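Local coordinates for protein thrombomodulin (Homo sapiens, PDB 1DX5) that acts as an endothelial cell receptor and cofactor for thrombin, switching the protease from procoagulant cleavage to activation of the anticoagulant protein C, at residues C26-F32 with P39-F45; G87-G91 with I114-C118. All blocks are in the same frame, centred on the assembly; numbering follows the deposited sequence.

Overall arrangement
The chain is the run of EGF-like domains 4 to 6 of thrombomodulin, and the two contacts lie in series along it, in different domains, with centres 29 Å apart and nearest atoms about 14 Å apart. Interaction 1 closes the C-terminal loop of domain 4 and interaction 2 ties the end of domain 6 back to its own earlier loop, so they share no strand. Both are surface contacts, Cys26 of interaction 1 alone being buried. Interaction 1, the larger at 501 Å² against 213 Å², rests on a disulfide, aromatic packing and strand pairing. Interaction 2 is held by one aspartate side chain, with no disulfide across it (Cys89 and Cys118 bond elsewhere), and borders the thrombin heavy chain.

Interaction 1. Residues C26-F32 with P39-F45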
loop_
_atom_site.group_PDB
_atom_site.type_symbol
_atom_site.label_atom_id
_atom_site.label_comp_id
_atom_site.label_asym_id
_atom_site.label_seq_id
_atom_site.Cartn_x
_atom_site.Cartn_y
_atom_site.Cartn_z
ATOM N N CYS E 26 10.946 36.793 -6.681
ATOM C CA CYS E 26 10.725 35.642 -7.531
ATOM C C CYS E 26 9.256 35.257 -7.367
ATOM O O CYS E 26 8.779 35.085 -6.238
ATOM C CB CYS E 26 11.589 34.471 -7.071
ATOM S SG CYS E 26 13.345 34.607 -7.480
ATOM N N VAL E 27 8.551 35.131 -8.490
ATOM C CA VAL E 27 7.143 34.769 -8.485
ATOM C C VAL E 27 6.887 33.529 -9.336
ATOM O O VAL E 27 7.779 33.031 -10.057
ATOM C CB VAL E 27 6.220 35.963 -8.948
ATOM C CG1 VAL E 27 6.243 37.107 -7.887
ATOM C CG2 VAL E 27 6.700 36.522 -10.282
ATOM N N CYS E 28 5.655 33.040 -9.248
ATOM C CA CYS E 28 5.266 31.847 -9.956
ATOM C C CYS E 28 4.042 32.048 -10.822
ATOM O O CYS E 28 3.464 33.134 -10.863
ATOM C CB CYS E 28 5.026 30.734 -8.939
ATOM S SG CYS E 28 6.427 30.528 -7.806
ATOM N N ALA E 29 3.693 31.002 -11.565
ATOM C CA ALA E 29 2.514 31.022 -12.433
ATOM C C ALA E 29 1.280 30.944 -11.554
ATOM O O ALA E 29 1.373 30.562 -10.382
ATOM C CB ALA E 29 2.542 29.831 -13.383
ATOM N N GLU E 30 0.128 31.302 -12.113
ATOM C CA GLU E 30 -1.119 31.249 -11.368
ATOM C C GLU E 30 -1.332 29.796 -10.938
ATOM O O GLU E 30 -1.007 28.878 -11.690
ATOM C CB GLU E 30 -2.282 31.764 -12.220
ATOM C CG GLU E 30 -2.458 31.028 -13.530
ATOM N N GLY E 31 -1.785 29.606 -9.699
ATOM C CA GLY E 31 -2.002 28.277 -9.154
ATOM C C GLY E 31 -0.765 27.756 -8.436
ATOM O O GLY E 31 -0.794 26.653 -7.889
ATOM N N PHE E 32 0.310 28.557 -8.436
ATOM C CA PHE E 32 1.590 28.229 -7.787
ATOM C C PHE E 32 2.053 29.435 -6.965
ATOM O O PHE E 32 1.728 30.597 -7.271
ATOM C CB PHE E 32 2.701 27.940 -8.825
ATOM C CG PHE E 32 2.514 26.666 -9.601
ATOM C CD1 PHE E 32 1.609 26.600 -10.659
ATOM C CD2 PHE E 32 3.265 25.533 -9.285
ATOM C CE1 PHE E 32 1.457 25.422 -11.397
ATOM C CE2 PHE E 32 3.120 24.350 -10.015
ATOM C CZ PHE E 32 2.221 24.293 -11.068
ATOM N N PRO E 39 12.334 30.368 -1.530
ATOM C CA PRO E 39 11.722 31.520 -2.222
ATOM C C PRO E 39 11.956 31.684 -3.714
ATOM O O PRO E 39 11.151 32.315 -4.400
ATOM C CB PRO E 39 12.211 32.721 -1.413
ATOM C CG PRO E 39 13.465 32.218 -0.779
ATOM C CD PRO E 39 13.148 30.821 -0.390
ATOM N N HIS E 40 13.028 31.080 -4.220
ATOM C CA HIS E 40 13.347 31.145 -5.640
ATOM C C HIS E 40 12.646 30.012 -6.384
ATOM O O HIS E 40 12.706 29.927 -7.615
ATOM C CB HIS E 40 14.866 31.060 -5.861
ATOM C CG HIS E 40 15.584 32.359 -5.657
ATOM N ND1 HIS E 40 15.731 32.947 -4.419
ATOM C CD2 HIS E 40 16.213 33.181 -6.535
ATOM C CE1 HIS E 40 16.419 34.071 -4.543
ATOM N NE2 HIS E 40 16.722 34.236 -5.818
ATOM N N ARG E 41 11.971 29.146 -5.631
ATOM C CA ARG E 41 11.263 28.020 -6.224
ATOM C C ARG E 41 9.740 28.101 -6.060
ATOM O O ARG E 41 9.225 28.870 -5.240
ATOM C CB ARG E 41 11.829 26.689 -5.709
ATOM C CG ARG E 41 13.207 26.365 -6.299
ATOM C CD ARG E 41 13.762 25.043 -5.781
ATOM N NE ARG E 41 12.885 23.912 -6.081
ATOM C CZ ARG E 41 12.432 23.045 -5.177
ATOM N NH1 ARG E 41 12.772 23.162 -3.896
ATOM N NH2 ARG E 41 11.609 22.075 -5.551
ATOM N N CYS E 42 9.045 27.301 -6.865
ATOM C CA CYS E 42 7.592 27.252 -6.896
ATOM C C CYS E 42 6.976 25.890 -6.574
ATOM O O CYS E 42 7.536 24.835 -6.907
ATOM C CB CYS E 42 7.113 27.647 -8.287
ATOM S SG CYS E 42 7.688 29.279 -8.807
ATOM N N GLN E 43 5.799 25.933 -5.959
ATOM C CA GLN E 43 5.049 24.731 -5.631
ATOM C C GLN E 43 3.573 25.064 -5.775
ATOM O O GLN E 43 3.126 26.157 -5.445
ATOM C CB GLN E 43 5.355 24.213 -4.213
ATOM C CG GLN E 43 4.965 25.172 -3.101
ATOM C CD GLN E 43 5.333 24.623 -1.643
ATOM O OE1 GLN E 43 5.913 23.532 -1.606
ATOM N NE2 GLN E 43 5.031 25.345 -0.571
ATOM N N MET E 44 2.831 24.099 -6.290
ATOM C CA MET E 44 1.396 24.197 -6.523
ATOM C C MET E 44 0.555 24.414 -5.255
ATOM O O MET E 44 0.906 23.943 -4.173
ATOM C CB MET E 44 0.942 22.887 -7.191
ATOM C CG MET E 44 -0.543 22.752 -7.409
ATOM S SD MET E 44 -1.038 21.057 -7.757
ATOM C CE MET E 44 -2.779 21.242 -7.637
ATOM N N PHE E 45 -0.564 25.113 -5.416
ATOM C CA PHE E 45 -1.510 25.323 -4.326
ATOM C C PHE E 45 -2.907 25.094 -4.895
ATOM O O PHE E 45 -3.083 25.049 -6.110
ATOM C CB PHE E 45 -1.362 26.719 -3.664
ATOM C CG PHE E 45 -1.876 27.887 -4.501
ATOM C CD1 PHE E 45 -3.244 28.118 -4.656
ATOM C CD2 PHE E 45 -0.989 28.782 -5.078
ATOM C CE1 PHE E 45 -3.714 29.216 -5.371
ATOM C CE2 PHE E 45 -1.449 29.887 -5.796
ATOM C CZ PHE E 45 -2.816 30.104 -5.943
HETATM O O HOH W 1 9.715 34.699 -3.555
#
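The disulfide Cys28–Cys42 lies at the apolar centre, its SG atoms 2.0 Å apart with chi3 at -89°. Beside it the side chains of Phe32 and Met44 leave the sheet on the same face, Phe32 CE2 3.9 Å from Met44 CB, though the end of Met44 leads away. They form an antiparallel non-hydrogen-bonded pair, CA to CA 4.2 Å, where strand 32-35 meets strand 42-44. Beyond Met44, the ring of Phe45 lies against Gly31, whose CA is 4.0 Å from the ring centroid, a CH-pi contact over the face. This is the C-terminal loop of an EGF-like domain, here the fourth, whose last disulfide ties the end of the domain, at Cys42, to the chain just past its first hairpin, at Cys28. A type II turn from Ala29 to Phe32 brings the chain round, Gly31 taking the positive-phi position, and Gly31 O accepts a hydrogen bond from Phe45 N, just past strand 42-44, at 2.9 Å. Toward the other end Cys26 SG, bonded to Cys12, lies over one face of the His40 ring, 3.7 Å from its centroid. At the polar edge one water donates to Cys26 O and to Pro39 O, 2.9 Å from each.

Interaction 2. Residues G87-G91 with I114-C118; sequences GFCSG and IGTDC
Two irregular segments of the sixth, calcium-binding EGF-like domain meet here, mostly through the side chain of Asp117. Cys89 lies nearest Asp117, CA to CA 4.7 Å, and Ser90 nearest Cys118, CA to CA 6.5 Å; the two pairings advance together, so the segments run in the same sense here. Gly87 and Gly115 both have positive phi (81° and 73°); Thr116 and Asp117 are extended, while Ser90 turns with phi/psi of -88/-20.

Asp117 takes a t rotamer (chi1 -165°) with chi2 at 0°, which carries OD1 across to Ser90. That oxygen accepts from Ser90 N at 2.9 Å and Ser90 OG at 3.0 Å, the serine being p (chi1 49°), so that its OG and backbone N reach the same oxygen. It also accepts from Cys118 N at 2.6 Å, so one carboxylate oxygen gathers two backbone amides and a hydroxyl. Asp117 CB rests 3.2 Å from Phe88 O. Cys118 is m, its CB 3.7 Å from Ser90 OG and its SG 3.8 Å from Gly91 N.

The half-cystines belong to two disulfides of the EGF pattern, Cys89–Cys102 and Cys118–Cys104, and the fragment ends at Cys118 with a C-terminal carboxylate. The thrombin heavy chain packs an apolar side chain on Phe88, whose ring leads away from 114-118, and a basic one on Asp117. Segment 87-91 links helix 82-85 to strand 92-95, segment 114-118 follows strand 112-114, and both lean on strand 100-103, Cys89 touching Phe100 while Asp117 and Cys118 touch Cys102.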
loop_
_atom_site.group_PDB
_atom_site.type_symbol
_atom_site.label_atom_id
_atom_site.label_comp_id
_atom_site.label_asym_id
_atom_site.label_seq_id
_atom_site.Cartn_x
_atom_site.Cartn_y
_atom_site.Cartn_z
ATOM N N GLY E 87 -10.173 10.368 12.337
ATOM C CA GLY E 87 -8.810 10.174 12.801
ATOM C C GLY E 87 -7.905 11.391 12.827
ATOM O O GLY E 87 -6.809 11.322 13.383
ATOM N N PHE E 88 -8.339 12.500 12.234
ATOM C CA PHE E 88 -7.532 13.724 12.202
ATOM C C PHE E 88 -7.882 14.709 13.303
ATOM O O PHE E 88 -7.031 15.487 13.751
ATOM C CB PHE E 88 -7.686 14.434 10.851
ATOM C CG PHE E 88 -7.003 13.731 9.716
ATOM C CD1 PHE E 88 -5.655 13.962 9.449
ATOM C CD2 PHE E 88 -7.712 12.849 8.902
ATOM C CE1 PHE E 88 -5.024 13.322 8.380
ATOM C CE2 PHE E 88 -7.097 12.208 7.841
ATOM C CZ PHE E 88 -5.751 12.440 7.571
ATOM N N CYS E 89 -9.152 14.696 13.700
ATOM C CA CYS E 89 -9.662 15.588 14.729
ATOM C C CYS E 89 -10.659 14.857 15.628
ATOM O O CYS E 89 -11.622 14.266 15.142
ATOM C CB CYS E 89 -10.329 16.790 14.056
ATOM S SG CYS E 89 -11.140 17.984 15.158
ATOM N N SER E 90 -10.401 14.882 16.936
ATOM C CA SER E 90 -11.270 14.237 17.916
ATOM C C SER E 90 -12.402 15.160 18.400
ATOM O O SER E 90 -13.423 14.694 18.914
ATOM C CB SER E 90 -10.449 13.709 19.095
ATOM O OG SER E 90 -9.564 14.697 19.589
ATOM N N GLY E 91 -12.222 16.464 18.210
ATOM C CA GLY E 91 -13.242 17.423 18.592
ATOM C C GLY E 91 -14.157 17.746 17.417
ATOM O O GLY E 91 -14.462 16.870 16.607
ATOM N N ILE E 114 -5.788 24.811 13.265
ATOM C CA ILE E 114 -5.730 24.527 11.839
ATOM C C ILE E 114 -4.757 23.384 11.534
ATOM O O ILE E 114 -3.571 23.466 11.858
ATOM C CB ILE E 114 -5.341 25.790 11.017
ATOM C CG1 ILE E 114 -6.578 26.635 10.699
ATOM C CG2 ILE E 114 -4.739 25.392 9.673
ATOM C CD1 ILE E 114 -7.405 27.018 11.850
ATOM N N GLY E 115 -5.277 22.314 10.933
ATOM C CA GLY E 115 -4.445 21.188 10.550
ATOM C C GLY E 115 -3.925 20.262 11.631
ATOM O O GLY E 115 -3.182 19.334 11.324
ATOM N N THR E 116 -4.296 20.503 12.886
ATOM C CA THR E 116 -3.848 19.657 13.991
ATOM C C THR E 116 -5.005 19.165 14.853
ATOM O O THR E 116 -6.083 19.761 14.881
ATOM C CB THR E 116 -2.821 20.369 14.907
ATOM O OG1 THR E 116 -3.355 21.619 15.347
ATOM C CG2 THR E 116 -1.521 20.617 14.164
ATOM N N ASP E 117 -4.757 18.071 15.563
ATOM C CA ASP E 117 -5.743 17.461 16.441
ATOM C C ASP E 117 -5.657 18.072 17.843
ATOM O O ASP E 117 -4.805 18.918 18.108
ATOM C CB ASP E 117 -5.485 15.950 16.503
ATOM C CG ASP E 117 -6.714 15.131 17.114
ATOM O OD1 ASP E 117 -7.733 15.750 17.474
ATOM O OD2 ASP E 117 -6.614 13.892 17.189
ATOM N N CYS E 118 -6.548 17.636 18.729
ATOM C CA CYS E 118 -6.589 18.104 20.115
ATOM C C CYS E 118 -5.509 17.403 20.947
ATOM O O CYS E 118 -4.854 18.091 21.762
ATOM C CB CYS E 118 -7.964 17.826 20.741
ATOM S SG CYS E 118 -9.381 18.469 19.790
ATOM O OXT CYS E 118 -5.340 16.175 20.781
#